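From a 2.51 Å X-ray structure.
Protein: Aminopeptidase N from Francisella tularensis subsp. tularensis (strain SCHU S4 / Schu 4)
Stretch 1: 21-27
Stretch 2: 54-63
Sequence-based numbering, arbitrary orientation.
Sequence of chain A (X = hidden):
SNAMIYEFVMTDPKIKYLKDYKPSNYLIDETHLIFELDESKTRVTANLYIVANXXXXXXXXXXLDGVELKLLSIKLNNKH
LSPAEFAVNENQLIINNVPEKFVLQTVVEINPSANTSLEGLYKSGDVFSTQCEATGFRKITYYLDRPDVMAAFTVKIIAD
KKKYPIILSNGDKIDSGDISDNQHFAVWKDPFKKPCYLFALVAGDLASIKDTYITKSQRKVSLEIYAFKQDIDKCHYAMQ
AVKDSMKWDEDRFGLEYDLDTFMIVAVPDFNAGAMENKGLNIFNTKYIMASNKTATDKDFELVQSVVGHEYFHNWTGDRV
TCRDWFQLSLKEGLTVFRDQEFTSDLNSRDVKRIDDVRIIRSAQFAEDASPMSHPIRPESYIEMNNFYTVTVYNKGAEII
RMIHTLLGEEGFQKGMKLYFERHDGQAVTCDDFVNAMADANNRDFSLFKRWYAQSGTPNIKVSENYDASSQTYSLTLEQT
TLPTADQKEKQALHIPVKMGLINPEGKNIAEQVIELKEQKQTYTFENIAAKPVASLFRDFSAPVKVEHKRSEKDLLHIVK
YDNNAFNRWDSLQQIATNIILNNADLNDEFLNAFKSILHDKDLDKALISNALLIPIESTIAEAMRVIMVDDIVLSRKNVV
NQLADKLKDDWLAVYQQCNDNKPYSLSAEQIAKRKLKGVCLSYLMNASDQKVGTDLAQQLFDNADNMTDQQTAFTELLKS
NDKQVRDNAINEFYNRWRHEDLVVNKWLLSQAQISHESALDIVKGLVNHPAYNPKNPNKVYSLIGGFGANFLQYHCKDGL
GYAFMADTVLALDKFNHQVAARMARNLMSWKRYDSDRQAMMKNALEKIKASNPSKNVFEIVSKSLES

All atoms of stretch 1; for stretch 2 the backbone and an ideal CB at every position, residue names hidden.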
# COMPACT_ATOMS: atom_id res chain seq x y z
N TYR A 21 -16.22 -23.71 4.59
CA TYR A 21 -17.09 -22.92 3.73
C TYR A 21 -18.24 -23.76 3.17
O TYR A 21 -18.04 -24.85 2.63
CB TYR A 21 -16.32 -22.27 2.56
CG TYR A 21 -17.25 -21.61 1.55
CD1 TYR A 21 -17.73 -20.31 1.75
CD2 TYR A 21 -17.69 -22.31 0.42
CE1 TYR A 21 -18.60 -19.72 0.83
CE2 TYR A 21 -18.56 -21.72 -0.49
CZ TYR A 21 -19.01 -20.43 -0.28
OH TYR A 21 -19.87 -19.87 -1.19
N LYS A 22 -19.46 -23.24 3.35
CA LYS A 22 -20.65 -23.75 2.70
C LYS A 22 -21.33 -22.58 2.00
O LYS A 22 -21.41 -21.49 2.58
CB LYS A 22 -21.62 -24.35 3.72
CG LYS A 22 -21.43 -25.83 4.00
CD LYS A 22 -22.51 -26.32 4.96
CE LYS A 22 -22.26 -27.75 5.43
NZ LYS A 22 -22.54 -28.76 4.38
N PRO A 23 -21.81 -22.79 0.77
CA PRO A 23 -22.58 -21.70 0.15
C PRO A 23 -23.83 -21.40 0.96
O PRO A 23 -24.37 -22.29 1.63
CB PRO A 23 -22.93 -22.25 -1.23
CG PRO A 23 -22.78 -23.72 -1.14
CD PRO A 23 -21.72 -23.97 -0.11
N SER A 24 -24.28 -20.15 0.93
CA SER A 24 -25.52 -19.76 1.58
C SER A 24 -26.68 -20.59 1.04
O SER A 24 -26.78 -20.79 -0.17
CB SER A 24 -25.79 -18.28 1.35
OG SER A 24 -26.93 -17.85 2.07
N ASN A 25 -27.54 -21.08 1.92
CA ASN A 25 -28.70 -21.87 1.49
C ASN A 25 -29.80 -21.03 0.83
O ASN A 25 -30.65 -21.56 0.12
CB ASN A 25 -29.27 -22.72 2.65
CG ASN A 25 -29.93 -21.90 3.74
OD1 ASN A 25 -29.66 -20.71 3.91
ND2 ASN A 25 -30.80 -22.54 4.52
N TYR A 26 -29.77 -19.71 1.06
CA TYR A 26 -30.67 -18.78 0.37
C TYR A 26 -29.88 -17.63 -0.23
O TYR A 26 -28.82 -17.25 0.29
CB TYR A 26 -31.77 -18.28 1.33
CG TYR A 26 -32.84 -19.32 1.54
CD1 TYR A 26 -33.95 -19.39 0.69
CD2 TYR A 26 -32.75 -20.27 2.55
CE1 TYR A 26 -34.93 -20.35 0.85
CE2 TYR A 26 -33.72 -21.24 2.72
CZ TYR A 26 -34.81 -21.28 1.87
OH TYR A 26 -35.79 -22.23 2.02
N LEU A 27 -30.38 -17.09 -1.34
CA LEU A 27 -29.70 -16.02 -2.09
C LEU A 27 -30.61 -14.83 -2.35
O LEU A 27 -31.84 -14.95 -2.34
CB LEU A 27 -29.18 -16.56 -3.43
CG LEU A 27 -27.93 -17.44 -3.36
CD1 LEU A 27 -27.75 -18.19 -4.67
CD2 LEU A 27 -26.69 -16.62 -3.02
N UNK A 54 -29.88 -23.54 -4.96
CA UNK A 54 -29.79 -24.94 -5.39
C UNK A 54 -28.54 -25.66 -4.85
O UNK A 54 -28.58 -26.87 -4.58
CB UNK A 54 -29.79 -25.00 -6.92
N UNK A 55 -27.45 -24.92 -4.69
CA UNK A 55 -26.18 -25.48 -4.21
C UNK A 55 -26.16 -25.83 -2.71
O UNK A 55 -25.20 -26.44 -2.23
CB UNK A 55 -25.06 -24.48 -4.50
N UNK A 56 -27.19 -25.41 -1.97
CA UNK A 56 -27.33 -25.76 -0.55
C UNK A 56 -28.80 -25.77 -0.12
O UNK A 56 -29.38 -24.71 0.11
CB UNK A 56 -26.54 -24.78 0.32
N UNK A 57 -29.39 -26.96 0.00
CA UNK A 57 -30.80 -27.11 0.39
C UNK A 57 -30.99 -28.10 1.55
O UNK A 57 -31.97 -28.83 1.59
CB UNK A 57 -31.62 -27.57 -0.81
N UNK A 58 -30.05 -28.10 2.50
CA UNK A 58 -30.12 -29.04 3.62
C UNK A 58 -31.16 -28.67 4.69
O UNK A 58 -31.54 -29.51 5.50
CB UNK A 58 -28.74 -29.14 4.28
N UNK A 59 -31.62 -27.42 4.67
CA UNK A 59 -32.77 -26.98 5.47
C UNK A 59 -33.40 -25.72 4.89
O UNK A 59 -32.83 -25.09 4.00
CB UNK A 59 -32.35 -26.73 6.92
N UNK A 60 -34.56 -25.34 5.41
CA UNK A 60 -35.29 -24.16 4.92
C UNK A 60 -35.38 -23.05 5.96
O UNK A 60 -36.39 -22.35 6.05
CB UNK A 60 -36.70 -24.56 4.49
N UNK A 61 -34.31 -22.88 6.74
CA UNK A 61 -34.23 -21.82 7.72
C UNK A 61 -33.43 -20.67 7.14
O UNK A 61 -32.33 -20.87 6.64
CB UNK A 61 -33.61 -22.32 9.02
N UNK A 62 -33.99 -19.47 7.21
CA UNK A 62 -33.28 -18.26 6.83
C UNK A 62 -32.61 -17.66 8.07
O UNK A 62 -33.27 -17.45 9.09
CB UNK A 62 -34.23 -17.25 6.18
N UNK A 63 -31.31 -17.41 7.98
CA UNK A 63 -30.55 -16.80 9.08
C UNK A 63 -29.96 -15.47 8.61
O UNK A 63 -28.87 -15.44 8.04
CB UNK A 63 -29.44 -17.74 9.57

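At position 54 CA-to-CB points away, and nothing of stretch 1 lies within 5.5 Å of the ideal CB, so many side chains would do. It is Arg54, whose side chain stays clear of stretch 1.

Position 55 points toward stretch 1, with its ideal CB 4.1 Å from CG of Pro23. An alanine or any chain with an aliphatic stem could lie beside the proline ring. The residue is Glu55: its CB lies 4.2 Å from CG of Pro23, and its OE1 comes to 4.2 Å from CB of Pro23.

Position 56 is the most informative. CA of 56 is 4.6 Å from CA of Asn25. The extended backbone (-153/102) aims CB at stretch 1, and the ideal CB of 56 sits 3.6 Å from O of Pro23 and 4.0 Å from O of Ser24. Two carbonyls close to CB call for a short side chain with a donor: asparagine, serine or threonine. Asn56, with chi1 t, sends ND2 to O of Pro23 in a nearly straight 2.7 Å hydrogen bond. Its own backbone contributes too, since O of Asn56 receives a CA-H...O contact from CA of Asn25 at 3.2 Å.

At position 57 the CB points away, so a short residue would miss stretch 1. The Tyr26 ring and hydroxyl are nevertheless within range of a long, flexible chain that turns back, and a cationic donor such as lysine or arginine would suit them. Arg57 makes that turn with its first three chi angles all m. Its guanidinium forms an off-centre cation-pi contact, CZ of Arg57 lying 4.5 Å from the centroid of the Tyr26 ring, and NH2 of Arg57 gives a weak hydrogen bond to OH of Tyr26 at 2.9 Å. NH1 of Arg57 also bonds to O of Asn56 at 3.0 Å.

Position 58 points sideways with nothing near its CB, but Lys22 offers an amine at the end of a long chain, which favours an acidic residue. Glu58 answers with a long salt bridge, OE1 of Glu58 to NZ of Lys22 at 3.7 Å.

Position 59 points sideways, its ideal CB 5.1 Å from ND2 of Asn25; a donor so close makes a short polar chain one reasonable option among several. O of 59 accepts a hydrogen bond from ND2 of Asn25 at 3.3 Å. In Asn59, OD1 accepts from backbone N of 61 at 2.8 Å, bracing the turn.

Position 60 points away overall, yet its ideal CB is 3.5 Å from OH of Tyr26, at the ring's edge. Many polar residues seem possible; in Asn60, CB rests 3.5 Å from OH of Tyr26.

Position 61 points away, leaving its side chain largely free, but O of 61 accepts a nearly straight hydrogen bond from ND2 of Asn25 at 3.1 Å. The hydroxyl of Thr61 is bonded elsewhere in the structure.

Position 62, in a strand, has its ideal CB 4.9 Å from CD2 of Tyr26, favouring a branched aliphatic or methionine. Leu62 brings CD1 to 3.7 Å from CB of Tyr26.

At 63 CA-to-CB points sideways and stretch 1 is out of reach, leaving the choice open; Val63 does not touch stretch 1.

Stretch 2, residues 54-63: RENRENNTLV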
# COMPACT_ATOMS: atom_id res chain seq x y z
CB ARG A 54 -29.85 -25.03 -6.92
CG ARG A 54 -30.11 -26.42 -7.50
CD ARG A 54 -31.28 -27.14 -6.84
NE ARG A 54 -32.42 -26.25 -6.61
CZ ARG A 54 -33.44 -26.51 -5.78
NH1 ARG A 54 -33.49 -27.64 -5.09
NH2 ARG A 54 -34.41 -25.62 -5.65
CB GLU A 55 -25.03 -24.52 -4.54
CG GLU A 55 -24.81 -24.33 -6.04
CD GLU A 55 -23.68 -23.36 -6.35
OE1 GLU A 55 -23.06 -22.82 -5.41
OE2 GLU A 55 -23.42 -23.13 -7.56
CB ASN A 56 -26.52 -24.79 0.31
CG ASN A 56 -26.63 -25.07 1.80
OD1 ASN A 56 -27.25 -26.05 2.22
ND2 ASN A 56 -26.03 -24.21 2.60
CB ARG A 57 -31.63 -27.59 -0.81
CG ARG A 57 -31.58 -26.69 -2.04
CD ARG A 57 -32.07 -25.27 -1.79
NE ARG A 57 -33.18 -25.18 -0.84
CZ ARG A 57 -33.18 -24.48 0.29
NH1 ARG A 57 -32.12 -23.76 0.67
NH2 ARG A 57 -34.25 -24.48 1.07
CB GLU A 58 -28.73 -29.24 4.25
CG GLU A 58 -28.16 -28.05 5.00
CD GLU A 58 -26.70 -28.23 5.38
OE1 GLU A 58 -26.12 -29.30 5.06
OE2 GLU A 58 -26.12 -27.31 5.99
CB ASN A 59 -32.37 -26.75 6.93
CG ASN A 59 -31.50 -25.52 7.12
OD1 ASN A 59 -31.94 -24.39 6.89
ND2 ASN A 59 -30.27 -25.72 7.57
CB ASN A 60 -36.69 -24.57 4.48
CG ASN A 60 -36.68 -25.77 3.54
OD1 ASN A 60 -35.69 -26.02 2.84
ND2 ASN A 60 -37.77 -26.51 3.52
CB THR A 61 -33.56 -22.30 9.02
OG1 THR A 61 -34.36 -23.33 9.63
CG2 THR A 61 -33.39 -21.15 10.01
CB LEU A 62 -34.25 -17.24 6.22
CG LEU A 62 -33.65 -15.99 5.56
CD1 LEU A 62 -32.93 -16.35 4.26
CD2 LEU A 62 -34.72 -14.95 5.31
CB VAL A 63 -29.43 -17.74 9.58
CG1 VAL A 63 -28.69 -17.11 10.76
CG2 VAL A 63 -29.98 -19.10 9.96
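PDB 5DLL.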